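Local coordinates for FrpC operon protein (Neisseria meningitidis, PDB 5EDF) that binds the FrpC protein as an iron-regulated, probably lipid-anchored partner with a putative part in adhesion, its wider role being unknown, at residues Y136-H141 and P146-F151; I163-N168 and K200-Q205; V65-T70 and Y194-E199. All blocks are in the same frame, centred on the assembly; numbering follows the deposited sequence. Where two conformers were deposited one is given.

Contact 1: residues Y136-H141 and P146-F151; sequences YEDKRH and PYFHEF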
loop_
_atom_site.group_PDB
_atom_site.type_symbol
_atom_site.label_atom_id
_atom_site.label_comp_id
_atom_site.label_asym_id
_atom_site.label_seq_id
_atom_site.Cartn_x
_atom_site.Cartn_y
_atom_site.Cartn_z
ATOM N N TYR A 136 -0.338 18.821 6.651
ATOM C CA TYR A 136 -0.787 19.205 7.991
ATOM C C TYR A 136 0.059 18.546 9.052
ATOM O O TYR A 136 0.556 17.410 8.868
ATOM C CB TYR A 136 -2.241 18.811 8.249
ATOM C CG TYR A 136 -3.255 19.389 7.289
ATOM C CD1 TYR A 136 -3.973 20.537 7.603
ATOM C CD2 TYR A 136 -3.434 18.847 6.020
ATOM C CE1 TYR A 136 -4.856 21.119 6.672
ATOM C CE2 TYR A 136 -4.330 19.406 5.110
ATOM C CZ TYR A 136 -5.046 20.534 5.440
ATOM O OH TYR A 136 -5.931 21.119 4.547
ATOM N N GLU A 137 0.192 19.224 10.182
ATOM C CA GLU A 137 0.996 18.738 11.280
ATOM C C GLU A 137 0.177 18.890 12.547
ATOM O O GLU A 137 -0.326 19.988 12.841
ATOM C CB GLU A 137 2.323 19.496 11.393
ATOM C CG GLU A 137 3.265 18.915 12.428
ATOM C CD GLU A 137 4.639 19.597 12.413
ATOM O OE1 GLU A 137 4.773 20.656 11.778
ATOM O OE2 GLU A 137 5.567 19.080 13.050
ATOM N N ASP A 138 0.039 17.791 13.284
ATOM C CA ASP A 138 -0.672 17.792 14.543
ATOM C C ASP A 138 0.397 17.802 15.627
ATOM O O ASP A 138 1.139 16.828 15.792
ATOM C CB ASP A 138 -1.552 16.559 14.649
ATOM C CG ASP A 138 -2.434 16.565 15.861
ATOM O OD1 ASP A 138 -2.353 17.471 16.729
ATOM O OD2 ASP A 138 -3.280 15.634 15.945
ATOM N N LYS A 139 0.498 18.913 16.335
ATOM C CA LYS A 139 1.390 19.070 17.467
ATOM C C LYS A 139 0.591 19.445 18.713
ATOM O O LYS A 139 1.119 20.108 19.625
ATOM C CB LYS A 139 2.425 20.173 17.170
ATOM C CG LYS A 139 3.535 19.734 16.263
ATOM C CD LYS A 139 4.469 20.902 15.893
ATOM C CE LYS A 139 5.451 21.257 16.982
ATOM N NZ LYS A 139 6.392 22.318 16.498
ATOM N N ARG A 140 -0.679 19.041 18.772
ATOM C CA ARG A 140 -1.482 19.378 19.931
ATOM C C ARG A 140 -0.909 18.787 21.205
ATOM O O ARG A 140 -0.284 17.727 21.214
ATOM C CB ARG A 140 -2.934 18.974 19.753
ATOM C CG ARG A 140 -3.623 19.742 18.679
ATOM C CD ARG A 140 -5.004 19.166 18.421
ATOM N NE ARG A 140 -4.946 17.818 17.861
ATOM C CZ ARG A 140 -5.993 17.024 17.711
ATOM N NH1 ARG A 140 -7.196 17.394 18.096
ATOM N NH2 ARG A 140 -5.806 15.820 17.187
ATOM N N HIS A 141 -1.148 19.489 22.304
ATOM C CA HIS A 141 -0.534 19.174 23.579
ATOM C C HIS A 141 -1.317 18.140 24.376
ATOM O O HIS A 141 -2.532 18.273 24.596
ATOM C CB HIS A 141 -0.355 20.469 24.393
ATOM C CG HIS A 141 0.740 21.345 23.871
ATOM N ND1 HIS A 141 1.989 21.398 24.452
ATOM C CD2 HIS A 141 0.783 22.177 22.803
ATOM C CE1 HIS A 141 2.753 22.235 23.771
ATOM N NE2 HIS A 141 2.046 22.719 22.764
ATOM N N PRO A 146 4.274 13.641 25.666
ATOM C CA PRO A 146 5.021 14.683 24.944
ATOM C C PRO A 146 5.443 14.257 23.535
ATOM O O PRO A 146 5.938 15.075 22.747
ATOM C CB PRO A 146 6.248 14.921 25.833
ATOM C CG PRO A 146 6.439 13.642 26.575
ATOM C CD PRO A 146 5.064 13.059 26.770
ATOM N N TYR A 147 5.220 12.986 23.211
ATOM C CA TYR A 147 5.665 12.427 21.936
ATOM C C TYR A 147 4.590 12.466 20.853
ATOM O O TYR A 147 4.874 12.179 19.684
ATOM C CB TYR A 147 6.146 11.002 22.164
ATOM C CG TYR A 147 7.194 10.933 23.247
ATOM C CD1 TYR A 147 8.439 11.529 23.066
ATOM C CD2 TYR A 147 6.925 10.322 24.464
ATOM C CE1 TYR A 147 9.405 11.495 24.061
ATOM C CE2 TYR A 147 7.888 10.281 25.481
ATOM C CZ TYR A 147 9.132 10.869 25.265
ATOM O OH TYR A 147 10.119 10.853 26.231
ATOM N N PHE A 148 3.367 12.862 21.214
ATOM C CA PHE A 148 2.288 12.959 20.243
ATOM C C PHE A 148 2.672 13.886 19.064
ATOM O O PHE A 148 2.976 15.053 19.244
ATOM C CB PHE A 148 1.044 13.477 20.935
ATOM C CG PHE A 148 -0.166 13.465 20.085
ATOM C CD1 PHE A 148 -0.808 12.281 19.800
ATOM C CD2 PHE A 148 -0.662 14.633 19.558
ATOM C CE1 PHE A 148 -1.945 12.266 19.006
ATOM C CE2 PHE A 148 -1.778 14.626 18.792
ATOM C CZ PHE A 148 -2.418 13.447 18.485
ATOM N N HIS A 149 2.636 13.351 17.850
ATOM C CA HIS A 149 3.063 14.063 16.672
ATOM C C HIS A 149 2.574 13.300 15.441
ATOM O O HIS A 149 2.991 12.170 15.238
ATOM C CB HIS A 149 4.595 14.138 16.636
ATOM C CG HIS A 149 5.126 15.213 15.745
ATOM N ND1 HIS A 149 6.471 15.339 15.462
ATOM C CD2 HIS A 149 4.511 16.236 15.110
ATOM C CE1 HIS A 149 6.655 16.390 14.683
ATOM N NE2 HIS A 149 5.482 16.949 14.449
ATOM N N GLU A 150 1.733 13.928 14.645
ATOM C CA GLU A 150 1.141 13.262 13.481
ATOM C C GLU A 150 1.154 14.220 12.315
ATOM O O GLU A 150 1.105 15.453 12.495
ATOM C CB GLU A 150 -0.263 12.761 13.789
ATOM C CG GLU A 150 -0.328 12.206 15.217
ATOM C CD GLU A 150 -1.395 11.175 15.463
ATOM O OE1 GLU A 150 -2.487 11.298 14.876
ATOM O OE2 GLU A 150 -1.127 10.259 16.280
ATOM N N PHE A 151 1.305 13.676 11.129
ATOM C CA PHE A 151 1.313 14.406 9.873
ATOM C C PHE A 151 0.256 13.846 8.937
ATOM O O PHE A 151 0.009 12.618 8.925
ATOM C CB PHE A 151 2.659 14.223 9.167
ATOM C CG PHE A 151 3.815 14.764 9.906
ATOM C CD1 PHE A 151 4.196 16.081 9.709
ATOM C CD2 PHE A 151 4.511 13.998 10.803
ATOM C CE1 PHE A 151 5.276 16.630 10.384
ATOM C CE2 PHE A 151 5.607 14.535 11.506
ATOM C CZ PHE A 151 5.992 15.860 11.280
HETATM O O HOH W 1 -3.905 13.506 14.514
HETATM O O HOH W 2 2.263 16.980 21.095
#

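Contact 2: residues I163-N168 and K200-Q205; sequences ITHRNN and KQQLTQ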
loop_
_atom_site.group_PDB
_atom_site.type_symbol
_atom_site.label_atom_id
_atom_site.label_comp_id
_atom_site.label_asym_id
_atom_site.label_seq_id
_atom_site.Cartn_x
_atom_site.Cartn_y
_atom_site.Cartn_z
ATOM N N ILE A 163 -2.628 10.392 3.376
ATOM C CA ILE A 163 -1.481 9.717 3.934
ATOM C C ILE A 163 -1.321 10.266 5.354
ATOM O O ILE A 163 -1.256 11.474 5.566
ATOM C CB ILE A 163 -0.210 10.030 3.139
ATOM C CG1 ILE A 163 -0.345 9.629 1.675
ATOM C CG2 ILE A 163 1.012 9.347 3.840
ATOM C CD1 ILE A 163 0.864 10.061 0.767
ATOM N N THR A 164 -1.318 9.384 6.358
ATOM C CA THR A 164 -1.166 9.780 7.775
ATOM C C THR A 164 0.069 9.119 8.334
ATOM O O THR A 164 0.257 7.925 8.214
ATOM C CB THR A 164 -2.379 9.384 8.606
ATOM O OG1 THR A 164 -3.583 9.810 7.972
ATOM C CG2 THR A 164 -2.322 9.985 10.027
ATOM N N HIS A 165 0.964 9.908 8.897
ATOM C CA HIS A 165 2.263 9.421 9.404
ATOM C C HIS A 165 2.381 9.874 10.840
ATOM O O HIS A 165 2.272 11.069 11.108
ATOM C CB HIS A 165 3.369 10.035 8.536
ATOM C CG HIS A 165 4.745 9.502 8.791
ATOM N ND1 HIS A 165 5.080 8.171 8.619
ATOM C CD2 HIS A 165 5.887 10.130 9.159
ATOM C CE1 HIS A 165 6.361 8.006 8.901
ATOM N NE2 HIS A 165 6.888 9.188 9.187
ATOM N N ARG A 166 2.552 8.956 11.783
ATOM C CA ARG A 166 2.450 9.287 13.195
ATOM C C ARG A 166 3.501 8.597 14.048
ATOM O O ARG A 166 3.926 7.471 13.767
ATOM C CB ARG A 166 1.061 8.926 13.715
ATOM C CG ARG A 166 0.646 7.506 13.405
ATOM C CD ARG A 166 -0.649 7.091 14.075
ATOM N NE ARG A 166 -1.722 8.090 14.038
ATOM C CZ ARG A 166 -2.727 8.094 13.165
ATOM N NH1 ARG A 166 -2.815 7.168 12.215
ATOM N NH2 ARG A 166 -3.661 9.029 13.253
ATOM N N ASN A 167 3.902 9.260 15.123
ATOM C CA ASN A 167 4.798 8.648 16.087
ATOM C C ASN A 167 3.963 7.857 17.089
ATOM O O ASN A 167 3.039 8.385 17.688
ATOM C CB ASN A 167 5.630 9.693 16.834
ATOM C CG ASN A 167 6.815 9.075 17.578
ATOM O OD1 ASN A 167 6.960 7.854 17.650
ATOM N ND2 ASN A 167 7.668 9.934 18.155
ATOM N N ASN A 168 4.284 6.583 17.262
ATOM C CA ASN A 168 3.546 5.702 18.159
ATOM C C ASN A 168 4.150 5.615 19.549
ATOM O O ASN A 168 3.585 4.986 20.436
ATOM C CB ASN A 168 3.465 4.306 17.562
ATOM C CG ASN A 168 2.652 4.296 16.316
ATOM O OD1 ASN A 168 1.445 4.487 16.369
ATOM N ND2 ASN A 168 3.312 4.159 15.181
ATOM N N LYS A 200 10.850 2.284 11.378
ATOM C CA LYS A 200 10.483 2.996 12.607
ATOM C C LYS A 200 10.848 4.485 12.518
ATOM O O LYS A 200 10.288 5.327 13.240
ATOM C CB LYS A 200 11.181 2.346 13.822
ATOM C CG LYS A 200 10.866 0.862 14.060
ATOM C CD LYS A 200 11.677 0.290 15.239
ATOM C CE LYS A 200 13.149 0.102 14.875
ATOM N NZ LYS A 200 13.358 -0.836 13.721
ATOM N N GLN A 201 11.754 4.831 11.614
ATOM C CA GLN A 201 12.219 6.217 11.491
ATOM C C GLN A 201 11.152 7.123 10.857
ATOM O O GLN A 201 10.338 6.678 10.034
ATOM C CB GLN A 201 13.541 6.282 10.694
ATOM C CG GLN A 201 13.410 6.115 9.158
ATOM C CD GLN A 201 13.360 4.675 8.693
ATOM O OE1 GLN A 201 13.278 3.731 9.501
ATOM N NE2 GLN A 201 13.412 4.502 7.385
ATOM N N GLN A 202 11.106 8.382 11.251
ATOM C CA GLN A 202 10.259 9.356 10.575
ATOM C C GLN A 202 10.634 9.431 9.092
ATOM O O GLN A 202 11.799 9.454 8.728
ATOM C CB GLN A 202 10.376 10.722 11.246
ATOM C CG GLN A 202 9.373 11.754 10.775
ATOM C CD GLN A 202 9.536 13.114 11.449
ATOM O OE1 GLN A 202 10.144 13.227 12.498
ATOM N NE2 GLN A 202 8.949 14.131 10.842
ATOM N N LEU A 203 9.620 9.472 8.236
ATOM C CA LEU A 203 9.787 9.486 6.820
ATOM C C LEU A 203 9.404 10.863 6.304
ATOM O O LEU A 203 8.546 11.544 6.867
ATOM C CB LEU A 203 8.892 8.397 6.183
ATOM C CG LEU A 203 9.205 6.977 6.640
ATOM C CD1 LEU A 203 8.179 5.974 6.039
ATOM C CD2 LEU A 203 10.638 6.559 6.275
ATOM N N THR A 204 10.022 11.277 5.218
ATOM C CA THR A 204 9.737 12.570 4.647
ATOM C C THR A 204 8.512 12.509 3.768
ATOM O O THR A 204 8.072 11.429 3.344
ATOM C CB THR A 204 10.893 13.086 3.782
ATOM O OG1 THR A 204 11.001 12.270 2.610
ATOM C CG2 THR A 204 12.237 13.063 4.532
ATOM N N GLN A 205 7.950 13.664 3.449
ATOM C CA GLN A 205 6.853 13.740 2.526
ATOM C C GLN A 205 7.236 13.137 1.176
ATOM O O GLN A 205 6.408 12.495 0.517
ATOM C CB GLN A 205 6.352 15.165 2.346
ATOM C CG GLN A 205 5.102 15.237 1.504
ATOM C CD GLN A 205 4.566 16.647 1.292
ATOM O OE1 GLN A 205 5.216 17.641 1.632
ATOM N NE2 GLN A 205 3.400 16.749 0.653
#

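Contact 3: residues V65-T70 and Y194-E199; sequences VYYKKT and YPFIRE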
loop_
_atom_site.group_PDB
_atom_site.type_symbol
_atom_site.label_atom_id
_atom_site.label_comp_id
_atom_site.label_asym_id
_atom_site.label_seq_id
_atom_site.Cartn_x
_atom_site.Cartn_y
_atom_site.Cartn_z
ATOM N N VAL A 65 3.875 -6.281 -1.852
ATOM C CA VAL A 65 5.061 -5.713 -2.484
ATOM C C VAL A 65 6.242 -5.634 -1.534
ATOM O O VAL A 65 6.103 -5.262 -0.360
ATOM C CB VAL A 65 4.798 -4.326 -3.065
ATOM C CG1 VAL A 65 3.775 -4.361 -4.226
ATOM C CG2 VAL A 65 4.289 -3.351 -1.980
ATOM N N TYR A 66 7.401 -6.004 -2.041
ATOM C CA TYR A 66 8.644 -5.778 -1.339
ATOM C C TYR A 66 9.086 -4.349 -1.607
ATOM O O TYR A 66 9.085 -3.896 -2.762
ATOM C CB TYR A 66 9.718 -6.765 -1.825
ATOM C CG TYR A 66 11.125 -6.535 -1.313
ATOM C CD1 TYR A 66 11.433 -6.671 0.025
ATOM C CD2 TYR A 66 12.131 -6.189 -2.170
ATOM C CE1 TYR A 66 12.708 -6.476 0.493
ATOM C CE2 TYR A 66 13.416 -6.025 -1.706
ATOM C CZ TYR A 66 13.688 -6.146 -0.378
ATOM O OH TYR A 66 14.996 -5.964 0.099
ATOM N N TYR A 67 9.448 -3.631 -0.551
ATOM C CA TYR A 67 9.941 -2.257 -0.725
ATOM C C TYR A 67 11.411 -2.233 -0.409
ATOM O O TYR A 67 11.881 -2.883 0.520
ATOM C CB TYR A 67 9.133 -1.238 0.081
ATOM C CG TYR A 67 9.305 -1.297 1.600
ATOM C CD1 TYR A 67 10.324 -0.623 2.230
ATOM C CD2 TYR A 67 8.453 -2.065 2.382
ATOM C CE1 TYR A 67 10.481 -0.691 3.603
ATOM C CE2 TYR A 67 8.581 -2.124 3.738
ATOM C CZ TYR A 67 9.592 -1.434 4.362
ATOM O OH TYR A 67 9.702 -1.518 5.739
ATOM N N LYS A 68 12.140 -1.502 -1.257
ATOM C CA LYS A 68 13.596 -1.513 -1.242
ATOM C C LYS A 68 14.194 -0.129 -1.444
ATOM O O LYS A 68 13.761 0.625 -2.314
ATOM C CB LYS A 68 14.059 -2.442 -2.375
ATOM C CG LYS A 68 15.520 -2.670 -2.480
ATOM C CD LYS A 68 15.849 -3.623 -3.607
ATOM C CE LYS A 68 15.774 -3.007 -4.994
ATOM N NZ LYS A 68 16.307 -3.936 -6.046
ATOM N N LYS A 69 15.244 0.189 -0.673
ATOM C CA LYS A 69 15.944 1.458 -0.810
ATOM C C LYS A 69 16.899 1.399 -2.015
ATOM O O LYS A 69 17.628 0.411 -2.174
ATOM C CB LYS A 69 16.727 1.720 0.471
ATOM C CG LYS A 69 17.282 3.112 0.605
ATOM C CD LYS A 69 16.180 4.098 0.903
ATOM C CE LYS A 69 16.727 5.500 1.014
ATOM N NZ LYS A 69 17.371 5.732 2.338
ATOM N N THR A 70 16.829 2.403 -2.891
ATOM C CA THR A 70 17.805 2.578 -3.979
ATOM C C THR A 70 18.404 3.992 -3.944
ATOM O O THR A 70 18.080 4.778 -3.058
ATOM C CB THR A 70 17.186 2.287 -5.373
ATOM O OG1 THR A 70 16.417 3.410 -5.824
ATOM C CG2 THR A 70 16.304 1.033 -5.332
ATOM N N TYR A 194 -0.909 0.020 4.628
ATOM C CA TYR A 194 0.071 0.452 5.617
ATOM C C TYR A 194 1.452 0.220 5.005
ATOM O O TYR A 194 1.953 -0.916 5.000
ATOM C CB TYR A 194 -0.072 -0.336 6.918
ATOM C CG TYR A 194 -1.359 -0.146 7.658
ATOM C CD1 TYR A 194 -1.666 1.032 8.283
ATOM C CD2 TYR A 194 -2.302 -1.183 7.759
ATOM C CE1 TYR A 194 -2.860 1.229 8.952
ATOM C CE2 TYR A 194 -3.502 -1.009 8.440
ATOM C CZ TYR A 194 -3.785 0.188 9.040
ATOM O OH TYR A 194 -4.985 0.371 9.734
ATOM N N PRO A 195 2.046 1.254 4.412
ATOM C CA PRO A 195 3.342 1.073 3.788
ATOM C C PRO A 195 4.515 1.149 4.755
ATOM O O PRO A 195 4.372 1.610 5.894
ATOM C CB PRO A 195 3.426 2.255 2.831
ATOM C CG PRO A 195 2.717 3.329 3.590
ATOM C CD PRO A 195 1.577 2.644 4.294
ATOM N N PHE A 196 5.691 0.770 4.270
ATOM C CA PHE A 196 6.907 0.907 5.057
ATOM C C PHE A 196 6.785 0.224 6.426
ATOM O O PHE A 196 7.218 0.769 7.449
ATOM C CB PHE A 196 7.255 2.393 5.238
ATOM C CG PHE A 196 7.608 3.138 3.988
ATOM C CD1 PHE A 196 8.801 2.891 3.356
ATOM C CD2 PHE A 196 6.793 4.183 3.505
ATOM C CE1 PHE A 196 9.201 3.644 2.267
ATOM C CE2 PHE A 196 7.192 4.926 2.406
ATOM C CZ PHE A 196 8.376 4.662 1.803
ATOM N N ILE A 197 6.194 -0.973 6.461
ATOM C CA ILE A 197 5.786 -1.557 7.756
ATOM C C ILE A 197 6.936 -1.834 8.717
ATOM O O ILE A 197 6.722 -1.853 9.933
ATOM C CB ILE A 197 4.968 -2.866 7.621
ATOM C CG1 ILE A 197 5.703 -3.924 6.792
ATOM C CG2 ILE A 197 3.628 -2.582 7.028
ATOM C CD1 ILE A 197 5.210 -5.333 7.056
ATOM N N ARG A 198 8.142 -2.055 8.200
ATOM C CA ARG A 198 9.288 -2.293 9.089
ATOM C C ARG A 198 10.088 -1.034 9.434
ATOM O O ARG A 198 11.050 -1.098 10.218
ATOM C CB ARG A 198 10.254 -3.315 8.493
ATOM C CG ARG A 198 9.603 -4.681 8.201
ATOM C CD ARG A 198 9.478 -5.567 9.424
ATOM N NE ARG A 198 8.392 -5.176 10.317
ATOM C CZ ARG A 198 7.151 -5.665 10.289
ATOM N NH1 ARG A 198 6.796 -6.577 9.389
ATOM N NH2 ARG A 198 6.246 -5.226 11.166
ATOM N N GLU A 199 9.737 0.104 8.875
ATOM C CA GLU A 199 10.479 1.318 9.173
ATOM C C GLU A 199 9.960 2.008 10.439
ATOM O O GLU A 199 8.767 2.310 10.557
ATOM C CB GLU A 199 10.375 2.299 7.996
ATOM C CG GLU A 199 10.712 1.713 6.624
ATOM C CD GLU A 199 12.011 0.937 6.626
ATOM O OE1 GLU A 199 13.087 1.581 6.819
ATOM O OE2 GLU A 199 11.994 -0.320 6.523
#

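Contact 1: residues Y136-H141 and P146-F151
Glu137 and His149 are joined by a short His-carboxylate hydrogen bond, NE2 of His149 giving its proton to OE2 of Glu137 at 2.6 Å. The carboxylate receives it on the anti lone pair and lies almost in the imidazole plane, the two groups being turned only 22° apart. With CG anti to the backbone N (chi1 -173°) and the chain extended beyond it, Glu137 carries its oxygen across to the ring. One residue on, the backbones pair in antiparallel fashion: Asp138 N reaches Glu150 O at 2.7 Å, and Glu150 N returns a longer bond to Asp138 O at 3.2 Å. Asp138 OD1 also closes an Asx turn on Arg140 N, while Arg140 grips both carboxylate oxygens side-on through NE and NH2, which fixes the carboxylate's rotation. A water donates to both Asp138 OD2 and Glu150 OE1, and so stands between two acids whose oxygens are 4.5 Å apart; Glu150 has a salt bridge to Arg166 besides. Around this polar core, the Phe148 ring sets its CE2 edge 3.4 Å from Asp138 OD2, its plane nearly perpendicular to the carboxylate, and Phe151 lies alongside the Glu137 chain. These residues form the end of the hairpin of strands 133-138 and 150-155, flanked in the sheet by strands 124-126 and 161-167, with helix 114-120 packed against Tyr136.

Contact 2: residues I163-N168 and K200-Q205
His165 presents NE2 of its imidazole to the backbone of Leu203, whose N donates a nearly straight hydrogen bond of 2.9 Å. The donor is tilted 32° from the ring plane, while Gln202 CA lies at the ring edge, 3.6 Å from NE2 of His165. Since NE2 accepts here, the proton of the neutral ring would lie on ND1, which is paired with Thr180 OG1; the imidazole is thus held from two sides. The torsions of His165 aim it at the loop: CG stands anti to the backbone N (chi1 -172°), and the ring is then turned by a chi2 of 61°. In this way a strand of the antiparallel sheet, 161-167, is tied to the irregular segment leading into helix 205-224, for which Thr204 is the N-cap. Leu203 crosses the histidine at about a right angle. Its CG is anti to the carbonyl carbon, and CB comes within 3.7 Å of His165 CE1, with CG and CD1 close behind. Gln202 keeps an extended chain and lays its CG 3.9 Å from His165 NE2, while its side chain also touches Phe151 and Tyr178. Leu208 of the helix packs against both His165 and Leu203.

Contact 3: residues V65-T70 and Y194-E199
Tyr67 projects from its strand straight into the turn formed by Phe196 to Glu199, and its side chain carries the whole contact. From CB, the ring leaves with CG between the backbone N and the carbonyl carbon (chi1 70°), a setting that sends it across to the loop. CD1 and CE1 each come to 4.0 Å from Phe196 CD1, where the edge of the phenylalanine meets the tyrosine face in a T-shaped pair, centroids 5.5 Å apart and planes at 72°. Farther along, CE2 and CZ of Tyr67 pass beneath the backbone of the turn: Phe196 CA lies over the ring face, 4.0 Å from its centroid, in a CH-pi contact. Glu199 OE2 lies at the edge of the tyrosine ring beside CE1. At the tip the hydroxyl both gives and accepts. OH donates to Glu199 OE2 at 2.7 Å, using the anti lone pair of the carboxylate, which stands nearly perpendicular to the ring. It receives the backbone N of Arg198 at 3.0 Å through a bent bond of 140°, and Arg198 CB is 3.3 Å from the same oxygen. Glu199 folds back at chi2 to offer this oxygen, while its OE1 is paired with Gln201.

The type I turn is closed by Glu199 N on Phe196 O and steadied by Asp99, whose carboxylate oxygens take the backbone N of Phe196 and of Ile197. Trp74 of strand 73-77 meets both aromatic rings, strand 98-105 runs beside strand 61-70, and Tyr211 of helix 205-224 borders Phe196.

In the fold
All three contacts reach the same large antiparallel sheet. Contact 1 joins neighbouring strands near the end of the sheet closed by strand 124-126, whereas contacts 2 and 3 fasten the loop between strand 189-193 and helix 205-224 to strands 161-167 and 61-70. Contacts 1 and 2 lie about 11 Å apart between centres and touch, strands 150-155 and 161-167 being neighbours. Contacts 2 and 3 are about 13 Å apart, touching where Leu203 packs on Phe196; contacts 1 and 3, about 24 Å apart, do not meet. In sequence, contact 1 precedes contact 2 and is nested within contact 3, while contacts 2 and 3 interleave. Segments 194-199 and 200-205 are consecutive, so a single loop is held to two strands that are not neighbours in the sheet.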